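Local coordinates for protein TetR family transcriptional regulator (PDB 3NRG) that probably regulates transcription by binding cis-regulatory DNA through a helix-turn-helix domain of the TetR type, at residues Glu177-Asn182 / Pro197-Val202; Tyr90-Leu95 / Gln205-Leu210; Leu22-Ala27 / Asn105-Gln110; Phe101-Pro106 / Asn173-Arg178. All blocks are in the same frame, centred on the assembly; numbering follows the deposited sequence. Where two conformers were deposited one is given.

Contact 1: Glu177-Asn182 / Pro197-Val202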
# COMPACT_ATOMS: atom_id res chain seq x y z
N GLU A 177 -1.60 6.40 -14.02
CA GLU A 177 -0.79 6.86 -15.14
C GLU A 177 -1.61 6.89 -16.45
O GLU A 177 -1.49 7.83 -17.23
CB GLU A 177 0.45 5.96 -15.29
CG GLU A 177 1.47 6.45 -16.30
CD GLU A 177 2.66 5.53 -16.46
OE1 GLU A 177 2.49 4.43 -17.03
OE2 GLU A 177 3.76 5.92 -16.02
N ARG A 178 -2.45 5.86 -16.65
CA ARG A 178 -3.25 5.72 -17.86
C ARG A 178 -4.50 6.61 -17.89
O ARG A 178 -4.80 7.21 -18.92
CB ARG A 178 -3.63 4.24 -18.08
CG ARG A 178 -4.28 3.97 -19.42
CD ARG A 178 -4.69 2.52 -19.56
NE ARG A 178 -5.42 2.30 -20.81
CZ ARG A 178 -5.91 1.12 -21.18
NH1 ARG A 178 -5.73 0.05 -20.41
NH2 ARG A 178 -6.57 1.00 -22.32
N PHE A 179 -5.26 6.65 -16.77
CA PHE A 179 -6.56 7.34 -16.75
C PHE A 179 -6.60 8.72 -16.07
O PHE A 179 -7.43 9.55 -16.45
CB PHE A 179 -7.65 6.42 -16.20
CG PHE A 179 -7.80 5.12 -16.95
CD1 PHE A 179 -8.43 5.08 -18.19
CD2 PHE A 179 -7.34 3.92 -16.41
CE1 PHE A 179 -8.57 3.88 -18.89
CE2 PHE A 179 -7.49 2.72 -17.10
CZ PHE A 179 -8.10 2.70 -18.33
N ALA A 180 -5.76 8.95 -15.04
CA ALA A 180 -5.78 10.22 -14.30
C ALA A 180 -4.98 11.31 -15.01
O ALA A 180 -3.78 11.16 -15.22
CB ALA A 180 -5.29 10.02 -12.88
N VAL A 181 -5.66 12.43 -15.38
CA VAL A 181 -5.01 13.57 -16.06
C VAL A 181 -4.07 14.33 -15.10
O VAL A 181 -2.85 14.36 -15.32
CB VAL A 181 -6.04 14.51 -16.74
N ASN A 182 -4.63 14.93 -14.04
CA ASN A 182 -3.86 15.61 -13.00
C ASN A 182 -4.13 14.84 -11.70
O ASN A 182 -5.12 15.12 -11.01
CB ASN A 182 -4.28 17.09 -12.88
CG ASN A 182 -3.48 17.86 -11.87
OD1 ASN A 182 -3.97 18.18 -10.78
ND2 ASN A 182 -2.23 18.16 -12.19
N PRO A 197 -15.33 2.82 -13.93
CA PRO A 197 -15.80 2.00 -15.06
C PRO A 197 -14.67 1.60 -16.03
O PRO A 197 -14.63 0.45 -16.46
CB PRO A 197 -16.85 2.89 -15.74
CG PRO A 197 -17.28 3.82 -14.68
CD PRO A 197 -16.08 4.09 -13.86
N ALA A 198 -13.75 2.53 -16.34
CA ALA A 198 -12.62 2.24 -17.23
C ALA A 198 -11.56 1.40 -16.51
O ALA A 198 -10.94 0.53 -17.13
CB ALA A 198 -12.01 3.55 -17.72
N MSE A 199 -11.36 1.65 -15.21
CA MSE A 199 -10.37 0.93 -14.41
C MSE A 199 -10.78 -0.52 -14.13
O MSE A 199 -9.91 -1.38 -14.01
CB MSE A 199 -10.10 1.67 -13.09
CG MSE A 199 -9.32 2.96 -13.27
SE MSE A 199 -8.88 3.79 -11.57
CE MSE A 199 -7.87 5.29 -12.22
N ARG A 200 -12.11 -0.79 -14.01
CA ARG A 200 -12.61 -2.14 -13.71
C ARG A 200 -12.42 -3.12 -14.87
O ARG A 200 -12.08 -4.28 -14.63
CB ARG A 200 -14.08 -2.13 -13.20
CG ARG A 200 -15.13 -1.70 -14.24
CD ARG A 200 -16.52 -2.17 -13.85
NE ARG A 200 -17.57 -1.56 -14.68
CZ ARG A 200 -18.32 -0.53 -14.28
NH1 ARG A 200 -18.16 -0.00 -13.08
NH2 ARG A 200 -19.25 -0.04 -15.09
N ARG A 201 -12.59 -2.65 -16.13
CA ARG A 201 -12.40 -3.52 -17.30
C ARG A 201 -10.95 -3.92 -17.44
O ARG A 201 -10.67 -5.02 -17.92
CB ARG A 201 -12.97 -2.89 -18.59
CG ARG A 201 -12.41 -1.52 -18.93
CD ARG A 201 -13.35 -0.73 -19.83
NE ARG A 201 -14.64 -0.46 -19.18
CZ ARG A 201 -15.54 0.41 -19.64
NH1 ARG A 201 -15.29 1.12 -20.73
NH2 ARG A 201 -16.68 0.59 -18.99
N VAL A 202 -10.01 -3.08 -16.93
CA VAL A 202 -8.58 -3.39 -16.90
C VAL A 202 -8.33 -4.46 -15.83
O VAL A 202 -7.67 -5.47 -16.10
CB VAL A 202 -7.72 -2.11 -16.68
CG1 VAL A 202 -6.25 -2.47 -16.51
CG2 VAL A 202 -7.91 -1.11 -17.81
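Two successive residues at the end of helix 157-179 choose different first torsions. In F179, CG stands anti to its own carbonyl carbon (chi1 -57°), which sends the phenyl ring toward helix 196-214; in R178, CG is anti to the backbone N (chi1 -172°), and the chain runs extended across one face of the ring. The aromatic ring is therefore sandwiched. R178 CG lies over the centre of one face, 4.0 Å above the plane, while the A198 methyl sits over the opposite face in a CH-pi contact, with CB 4.1 Å from the ring centroid. V202, whose CG2 is anti to its carbonyl carbon, meets the phenyl tip to tip: CG2 lies in the ring plane at the edge, 3.9 Å from F179 CZ. The same CG2 is 3.6 Å from R178 NH1, so one methyl serves both the aromatic tip and the end of the arginine. Selenomethionine M199, extended beyond CG, slides past the phenylalanine in the opposite sense, bringing CG to 3.8 Å from F179 CD2 and its terminal CE to 4.1 Å from F179 CB. An alanine in place of F179 would remove the ring, and would probably leave A198, V202 and the aliphatic part of R178 without their shared packing partner. The contact is largely apolar, with a charged guanidinium at its margin, and lies near the surface, joining helices 157-179 and 196-214, which helix 183-189 separates in the chain. L195 also packs on F179, while M199 and V202 turn to L175, and M199 further reaches F103 of helix 87-104.

Contact 2: Tyr90-Leu95 / Gln205-Leu210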
# COMPACT_ATOMS: atom_id res chain seq x y z
N TYR A 90 -11.80 -14.47 -6.24
CA TYR A 90 -11.25 -13.91 -5.01
C TYR A 90 -10.10 -12.95 -5.31
O TYR A 90 -10.03 -11.88 -4.71
CB TYR A 90 -10.78 -15.02 -4.05
CG TYR A 90 -9.97 -14.51 -2.87
CD1 TYR A 90 -10.57 -13.77 -1.85
CD2 TYR A 90 -8.60 -14.74 -2.79
CE1 TYR A 90 -9.83 -13.26 -0.80
CE2 TYR A 90 -7.85 -14.23 -1.73
CZ TYR A 90 -8.47 -13.50 -0.73
OH TYR A 90 -7.73 -13.01 0.31
N LEU A 91 -9.21 -13.32 -6.25
CA LEU A 91 -8.07 -12.48 -6.65
C LEU A 91 -8.53 -11.15 -7.24
O LEU A 91 -7.90 -10.12 -6.98
CB LEU A 91 -7.15 -13.22 -7.63
CG LEU A 91 -6.22 -14.29 -7.02
CD1 LEU A 91 -5.54 -15.08 -8.10
CD2 LEU A 91 -5.18 -13.66 -6.11
N ARG A 92 -9.66 -11.15 -7.98
CA ARG A 92 -10.25 -9.93 -8.53
C ARG A 92 -10.73 -9.02 -7.39
O ARG A 92 -10.52 -7.81 -7.45
CB ARG A 92 -11.42 -10.27 -9.49
CG ARG A 92 -11.95 -9.07 -10.29
CD ARG A 92 -13.12 -8.39 -9.59
NE ARG A 92 -13.41 -7.08 -10.17
CZ ARG A 92 -14.33 -6.86 -11.11
NH1 ARG A 92 -15.05 -7.87 -11.59
NH2 ARG A 92 -14.53 -5.63 -11.57
N TRP A 93 -11.36 -9.61 -6.36
CA TRP A 93 -11.81 -8.89 -5.17
C TRP A 93 -10.60 -8.30 -4.42
O TRP A 93 -10.62 -7.12 -4.06
CB TRP A 93 -12.63 -9.82 -4.25
CG TRP A 93 -13.08 -9.17 -2.97
CD1 TRP A 93 -14.25 -8.50 -2.75
CD2 TRP A 93 -12.37 -9.16 -1.72
NE1 TRP A 93 -14.30 -8.05 -1.45
CE2 TRP A 93 -13.16 -8.44 -0.79
CE3 TRP A 93 -11.14 -9.69 -1.29
CZ2 TRP A 93 -12.76 -8.22 0.53
CZ3 TRP A 93 -10.74 -9.47 0.02
CH2 TRP A 93 -11.54 -8.75 0.92
N LEU A 94 -9.55 -9.11 -4.21
CA LEU A 94 -8.33 -8.70 -3.50
C LEU A 94 -7.56 -7.61 -4.27
O LEU A 94 -6.98 -6.71 -3.66
CB LEU A 94 -7.44 -9.91 -3.22
CG LEU A 94 -6.25 -9.69 -2.27
CD1 LEU A 94 -6.74 -9.41 -0.82
CD2 LEU A 94 -5.31 -10.89 -2.29
N LEU A 95 -7.55 -7.70 -5.61
CA LEU A 95 -6.90 -6.70 -6.47
C LEU A 95 -7.66 -5.37 -6.39
O LEU A 95 -7.04 -4.32 -6.26
CB LEU A 95 -6.86 -7.22 -7.93
CG LEU A 95 -6.04 -6.41 -8.94
CD1 LEU A 95 -4.63 -6.14 -8.44
CD2 LEU A 95 -5.99 -7.13 -10.28
N GLN A 205 -9.62 -7.65 -17.21
CA GLN A 205 -8.68 -8.07 -18.26
C GLN A 205 -7.44 -8.73 -17.64
O GLN A 205 -7.01 -9.79 -18.10
CB GLN A 205 -8.27 -6.88 -19.13
CG GLN A 205 -9.16 -6.66 -20.34
CD GLN A 205 -8.67 -7.38 -21.58
OE1 GLN A 205 -7.60 -8.00 -21.60
NE2 GLN A 205 -9.40 -7.25 -22.66
N VAL A 206 -6.88 -8.12 -16.56
CA VAL A 206 -5.70 -8.63 -15.84
C VAL A 206 -5.98 -10.02 -15.27
O VAL A 206 -5.18 -10.94 -15.46
CB VAL A 206 -5.22 -7.64 -14.75
CG1 VAL A 206 -4.31 -8.32 -13.74
CG2 VAL A 206 -4.51 -6.44 -15.38
N ILE A 207 -7.13 -10.19 -14.58
CA ILE A 207 -7.53 -11.48 -14.00
C ILE A 207 -7.75 -12.54 -15.09
O ILE A 207 -7.31 -13.68 -14.93
CB ILE A 207 -8.76 -11.31 -13.04
CG1 ILE A 207 -8.43 -10.36 -11.85
CG2 ILE A 207 -9.30 -12.66 -12.55
CD1 ILE A 207 -7.24 -10.81 -10.89
N ASP A 208 -8.37 -12.15 -16.24
CA ASP A 208 -8.61 -13.06 -17.38
C ASP A 208 -7.29 -13.63 -17.91
O ASP A 208 -7.22 -14.83 -18.20
CB ASP A 208 -9.38 -12.34 -18.51
CG ASP A 208 -10.82 -12.01 -18.19
OD1 ASP A 208 -11.32 -12.45 -17.13
OD2 ASP A 208 -11.46 -11.30 -19.00
N ILE A 209 -6.25 -12.78 -18.03
CA ILE A 209 -4.93 -13.20 -18.50
C ILE A 209 -4.31 -14.22 -17.52
O ILE A 209 -3.87 -15.29 -17.95
CB ILE A 209 -3.99 -11.97 -18.76
CG1 ILE A 209 -4.55 -11.09 -19.90
CG2 ILE A 209 -2.53 -12.42 -19.05
CD1 ILE A 209 -4.03 -9.62 -19.91
N LEU A 210 -4.36 -13.91 -16.20
CA LEU A 210 -3.81 -14.79 -15.16
C LEU A 210 -4.60 -16.10 -15.05
O LEU A 210 -4.01 -17.16 -14.84
CB LEU A 210 -3.78 -14.07 -13.80
CG LEU A 210 -2.92 -12.78 -13.73
CD1 LEU A 210 -3.24 -11.99 -12.49
CD2 LEU A 210 -1.43 -13.11 -13.78
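L91 opens the contact on helix 87-104 through its root: CB lies 4.1 Å from I207 CD1, and the same methyl is 3.9 Å from the carbonyl carbon L91 C, so the tip of the isoleucine rests against the main chain as well as a side chain. One residue on, R92 offers the aliphatic start of its chain. Its CB is 3.8 Å from I207 CG1, the two side chains crossing at about a right angle, and CG follows close by. The bend at chi2 (-93°) then carries the guanidinium away from I207 to form a salt bridge between NH1 and E204 OE2, one turn earlier on helix 196-214. A turn beyond L91, L95 completes the set with a single methyl: CD2 touches I207 CD1 at 3.9 Å and V206 CG1 at 4.0 Å. L95 slides past the isoleucine in the opposite direction but crosses the valine squarely. The short helical segments run roughly antiparallel, at 142°, with their axes 10.0 Å apart at closest approach. F168 and L171 of helix 157-179 also pack on L95, and F138 of helix 124-147 on L91, so two further helices close over the aliphatic part of this junction. Dispersion among branched aliphatic groups centred on I207 carries the contact; R92 adds its methylenes, while its charge is paired with E204 outside it.

Contact 3: Leu22-Ala27 / Asn105-Gln110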
# COMPACT_ATOMS: atom_id res chain seq x y z
N LEU A 22 3.89 15.27 7.61
CA LEU A 22 4.79 14.11 7.64
C LEU A 22 4.49 13.14 6.49
O LEU A 22 5.43 12.59 5.90
CB LEU A 22 4.69 13.37 8.99
CG LEU A 22 5.21 14.13 10.22
CD1 LEU A 22 4.83 13.42 11.50
CD2 LEU A 22 6.70 14.33 10.17
N LEU A 23 3.20 12.93 6.16
CA LEU A 23 2.80 12.05 5.06
C LEU A 23 3.30 12.60 3.72
O LEU A 23 3.94 11.86 2.97
CB LEU A 23 1.27 11.84 5.03
CG LEU A 23 0.70 10.94 6.12
CD1 LEU A 23 -0.81 10.97 6.11
CD2 LEU A 23 1.18 9.52 5.97
N ASP A 24 3.07 13.91 3.45
CA ASP A 24 3.53 14.56 2.23
C ASP A 24 5.05 14.47 2.07
O ASP A 24 5.52 14.06 1.01
CB ASP A 24 3.07 16.03 2.19
CG ASP A 24 1.63 16.24 1.75
OD1 ASP A 24 1.16 15.48 0.87
OD2 ASP A 24 1.00 17.22 2.21
N GLU A 25 5.81 14.81 3.13
CA GLU A 25 7.28 14.80 3.12
C GLU A 25 7.86 13.39 2.85
O GLU A 25 8.78 13.26 2.05
CB GLU A 25 7.83 15.38 4.45
CG GLU A 25 9.35 15.52 4.49
CD GLU A 25 9.96 16.59 3.60
OE1 GLU A 25 9.21 17.47 3.12
OE2 GLU A 25 11.20 16.57 3.42
N PHE A 26 7.34 12.36 3.53
CA PHE A 26 7.85 11.00 3.36
C PHE A 26 7.38 10.32 2.05
O PHE A 26 8.04 9.39 1.58
CB PHE A 26 7.54 10.13 4.59
CG PHE A 26 8.53 10.30 5.72
CD1 PHE A 26 8.24 11.15 6.79
CD2 PHE A 26 9.74 9.63 5.72
CE1 PHE A 26 9.14 11.29 7.85
CE2 PHE A 26 10.66 9.80 6.76
CZ PHE A 26 10.34 10.63 7.82
N ALA A 27 6.26 10.79 1.45
CA ALA A 27 5.77 10.23 0.19
C ALA A 27 6.40 10.92 -1.03
O ALA A 27 6.65 10.27 -2.04
CB ALA A 27 4.25 10.34 0.13
N ASN A 105 -5.92 6.26 0.43
CA ASN A 105 -4.75 6.59 1.26
C ASN A 105 -3.49 6.66 0.38
O ASN A 105 -2.59 5.83 0.52
CB ASN A 105 -4.58 5.56 2.39
CG ASN A 105 -5.76 5.52 3.34
OD1 ASN A 105 -6.65 4.68 3.21
ND2 ASN A 105 -5.79 6.46 4.28
N PRO A 106 -3.42 7.64 -0.58
CA PRO A 106 -2.30 7.65 -1.53
C PRO A 106 -0.93 7.87 -0.92
O PRO A 106 0.05 7.30 -1.40
CB PRO A 106 -2.68 8.75 -2.53
CG PRO A 106 -3.66 9.60 -1.81
CD PRO A 106 -4.41 8.69 -0.90
N ARG A 107 -0.83 8.71 0.13
CA ARG A 107 0.45 9.02 0.76
C ARG A 107 0.96 7.85 1.59
O ARG A 107 2.13 7.48 1.46
CB ARG A 107 0.37 10.32 1.58
CG ARG A 107 -0.04 11.52 0.72
CD ARG A 107 -0.30 12.76 1.54
NE ARG A 107 -1.39 12.58 2.49
CZ ARG A 107 -1.76 13.50 3.37
NH1 ARG A 107 -1.15 14.68 3.41
NH2 ARG A 107 -2.75 13.25 4.22
N LEU A 108 0.08 7.20 2.37
CA LEU A 108 0.45 6.01 3.15
C LEU A 108 0.89 4.88 2.22
O LEU A 108 1.92 4.24 2.48
CB LEU A 108 -0.73 5.53 4.02
CG LEU A 108 -0.94 6.29 5.34
CD1 LEU A 108 -2.28 5.94 5.96
CD2 LEU A 108 0.18 5.99 6.33
N ALA A 109 0.14 4.69 1.11
CA ALA A 109 0.44 3.67 0.10
C ALA A 109 1.78 3.92 -0.59
O ALA A 109 2.53 2.98 -0.82
CB ALA A 109 -0.67 3.62 -0.94
N GLN A 110 2.08 5.21 -0.90
CA GLN A 110 3.33 5.61 -1.56
C GLN A 110 4.54 5.37 -0.64
O GLN A 110 5.58 4.91 -1.11
CB GLN A 110 3.25 7.08 -2.03
CG GLN A 110 4.48 7.57 -2.82
CD GLN A 110 4.75 6.80 -4.10
OE1 GLN A 110 5.90 6.56 -4.48
NE2 GLN A 110 3.70 6.42 -4.83
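R107 NH1 is held by two carboxylates. D20, one turn earlier than D24 on helix 12-28, is the stronger partner, forming a salt bridge through its OD1; D24 adds a looser one, with OD1 3.5 Å from NH1. The D24 carboxylate comes in at the edge of the guanidinium, its plane turned 61° from that of the arginine, so the match is not flat. R107 reaches this place by bending at chi3 (-61°), after CG has set out anti to the carbonyl carbon; the bend lays the guanidinium across L23. L23 CB stands 3.7 Å above one face, and CD1 lies 3.5 Å from R107 NH2, apolar cover on the face to complement charge at the edge. The other branch of L23, CD2, meets L108 CD2 at 3.7 Å in an oblique crossing. The A27 methyl fits beside the backbone, CB 3.8 Å from R107 O, and touches Q110 CB at 4.0 Å. An alanine in place of R107 would remove the guanidinium, and would probably leave D20 and D24 as two neighbouring carboxylates without this shared counter-charge and L23 with less cover. I111 of helix 106-114 and L64 of helix 57-78 pack around L23. This is part of the junction between the two domains of a TetR-type regulator: helix 12-28 corresponds to the first of three helices in the DNA-binding domain, E25 forms a salt bridge with R38 of the predicted helix-turn-helix, and helix 106-114 belongs to the C-terminal domain, an interface through which such regulators are thought to relay changes to the DNA-binding end.

Contact 4: Phe101-Pro106 / Asn173-Arg178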
# COMPACT_ATOMS: atom_id res chain seq x y z
N PHE A 101 -7.69 0.91 -1.51
CA PHE A 101 -6.93 1.39 -0.35
C PHE A 101 -5.88 2.43 -0.78
O PHE A 101 -5.64 3.40 -0.06
CB PHE A 101 -6.26 0.22 0.40
CG PHE A 101 -5.39 0.68 1.55
CD1 PHE A 101 -5.97 1.17 2.72
CD2 PHE A 101 -4.01 0.74 1.43
CE1 PHE A 101 -5.17 1.70 3.74
CE2 PHE A 101 -3.22 1.25 2.46
CZ PHE A 101 -3.80 1.73 3.61
N GLN A 102 -5.24 2.20 -1.95
CA GLN A 102 -4.25 3.10 -2.51
C GLN A 102 -4.89 4.46 -2.88
O GLN A 102 -4.32 5.51 -2.58
CB GLN A 102 -3.59 2.46 -3.75
CG GLN A 102 -2.39 3.24 -4.28
CD GLN A 102 -1.94 2.79 -5.64
OE1 GLN A 102 -1.98 1.60 -5.99
NE2 GLN A 102 -1.45 3.74 -6.44
N PHE A 103 -6.08 4.44 -3.52
CA PHE A 103 -6.78 5.64 -3.95
C PHE A 103 -7.33 6.49 -2.77
O PHE A 103 -7.42 7.72 -2.89
CB PHE A 103 -7.92 5.28 -4.93
CG PHE A 103 -7.50 4.72 -6.28
CD1 PHE A 103 -6.15 4.64 -6.63
CD2 PHE A 103 -8.45 4.33 -7.22
CE1 PHE A 103 -5.76 4.14 -7.88
CE2 PHE A 103 -8.06 3.85 -8.47
CZ PHE A 103 -6.72 3.75 -8.80
N HIS A 104 -7.69 5.82 -1.62
CA HIS A 104 -8.21 6.51 -0.44
C HIS A 104 -7.08 6.94 0.51
O HIS A 104 -7.25 7.88 1.29
CB HIS A 104 -9.24 5.63 0.31
CG HIS A 104 -10.54 5.49 -0.41
ND1 HIS A 104 -10.85 4.35 -1.13
CD2 HIS A 104 -11.58 6.35 -0.50
CE1 HIS A 104 -12.06 4.55 -1.62
NE2 HIS A 104 -12.54 5.74 -1.27
N ASN A 105 -5.92 6.26 0.43
CA ASN A 105 -4.75 6.59 1.26
C ASN A 105 -3.49 6.66 0.38
O ASN A 105 -2.59 5.83 0.52
CB ASN A 105 -4.58 5.56 2.39
CG ASN A 105 -5.76 5.52 3.34
OD1 ASN A 105 -6.65 4.68 3.21
ND2 ASN A 105 -5.79 6.46 4.28
N PRO A 106 -3.42 7.64 -0.58
CA PRO A 106 -2.30 7.65 -1.53
C PRO A 106 -0.93 7.87 -0.92
O PRO A 106 0.05 7.30 -1.40
CB PRO A 106 -2.68 8.75 -2.53
CG PRO A 106 -3.66 9.60 -1.81
CD PRO A 106 -4.41 8.69 -0.90
N ASN A 173 -0.67 2.02 -9.76
CA ASN A 173 0.15 3.09 -10.33
C ASN A 173 -0.08 3.22 -11.83
O ASN A 173 -0.13 4.34 -12.35
CB ASN A 173 1.64 2.85 -10.03
CG ASN A 173 1.98 2.87 -8.56
OD1 ASN A 173 1.44 3.66 -7.77
ND2 ASN A 173 2.92 2.02 -8.17
N HIS A 174 -0.24 2.08 -12.53
CA HIS A 174 -0.48 2.07 -13.97
C HIS A 174 -1.86 2.64 -14.32
O HIS A 174 -1.97 3.39 -15.29
CB HIS A 174 -0.31 0.67 -14.55
CG HIS A 174 -0.39 0.64 -16.04
ND1 HIS A 174 0.56 1.27 -16.83
CD2 HIS A 174 -1.33 0.09 -16.84
CE1 HIS A 174 0.18 1.07 -18.08
NE2 HIS A 174 -0.95 0.36 -18.14
N LEU A 175 -2.89 2.30 -13.53
CA LEU A 175 -4.26 2.81 -13.72
C LEU A 175 -4.27 4.33 -13.65
O LEU A 175 -4.83 4.97 -14.54
CB LEU A 175 -5.22 2.22 -12.66
CG LEU A 175 -5.42 0.71 -12.69
CD1 LEU A 175 -6.23 0.26 -11.53
CD2 LEU A 175 -6.06 0.26 -13.99
N ILE A 176 -3.60 4.90 -12.62
CA ILE A 176 -3.47 6.35 -12.43
C ILE A 176 -2.76 6.98 -13.63
O ILE A 176 -3.26 7.93 -14.22
CB ILE A 176 -2.73 6.67 -11.09
CG1 ILE A 176 -3.58 6.25 -9.87
CG2 ILE A 176 -2.36 8.15 -11.00
CD1 ILE A 176 -2.80 6.15 -8.55
N GLU A 177 -1.60 6.40 -14.02
CA GLU A 177 -0.79 6.86 -15.14
C GLU A 177 -1.61 6.89 -16.45
O GLU A 177 -1.49 7.83 -17.23
CB GLU A 177 0.45 5.96 -15.29
CG GLU A 177 1.47 6.45 -16.30
CD GLU A 177 2.66 5.53 -16.46
OE1 GLU A 177 2.49 4.43 -17.03
OE2 GLU A 177 3.76 5.92 -16.02
N ARG A 178 -2.45 5.86 -16.65
CA ARG A 178 -3.25 5.72 -17.86
C ARG A 178 -4.50 6.61 -17.89
O ARG A 178 -4.80 7.21 -18.92
CB ARG A 178 -3.63 4.24 -18.08
CG ARG A 178 -4.28 3.97 -19.42
CD ARG A 178 -4.69 2.52 -19.56
NE ARG A 178 -5.42 2.30 -20.81
CZ ARG A 178 -5.91 1.12 -21.18
NH1 ARG A 178 -5.73 0.05 -20.41
NH2 ARG A 178 -6.57 1.00 -22.32
O HOH W 1 0.39 0.21 -7.57
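Q102 is stretched out fully toward helix 157-179: CG lies anti to the backbone N (chi1 -171°) and the chain continues extended, so the amide is delivered to the far helix at the end of a straight arm. N173 behaves differently. Its first bond heads away from helix 87-104, but with CG anti to the carbonyl carbon the side chain folds back, and the two side chains cross at about a right angle, their amide planes 61° apart. Q102 NE2 and N173 OD1 come to 3.2 Å. A water bridges the segments: it donates to Q102 OE1 at 3.2 Å and accepts from the backbone N173 N at 3.0 Å. The amide nitrogen of Q102 also meets the tip of I176, with NE2 3.5 Å from CD1. I176 has CG1 anti to its carbonyl carbon and points its extended branch across to F103 as well, tip to tip, with CG1 3.6 Å from F103 CE1. The phenyl owes its attitude to a second torsion near zero (-4°), and the methyl-bearing branch of I176 approaches obliquely, while L175 CB lies near the ring plane at the edge, 4.4 Å from F103 CZ. Y113 of helix 106-114 packs on N173. Polar and apolar halves thus stand side by side: F103, L175 and I176 form the apolar part, and F103 and L175 continue to helix 196-214, whereas the Q102 and N173 amides meet beside it, with one water joining Q102 OE1 to the N173 backbone.

Contact 2 is the buried one and contact 1 the most superficial, with contacts 3 and 4 partly buried between these extremes. Contacts 1, 2 and 4 tie helices 87-104, 157-179 and 196-214 together pairwise, each helix serving in two of them. Contacts 1 and 4 meet directly and share two residues. Contact 3 alone crosses from the DNA-binding domain to the C-terminal domain, and it touches contact 4 where A109 packs on Q102; contacts 2 and 3 lie on opposite sides of the chain's centre. Chemistry follows place: aliphatic in contact 2, aromatic-centred in contact 1, mixed amide, water and aromatic in contact 4, an ion pair beside apolar packing between the domains.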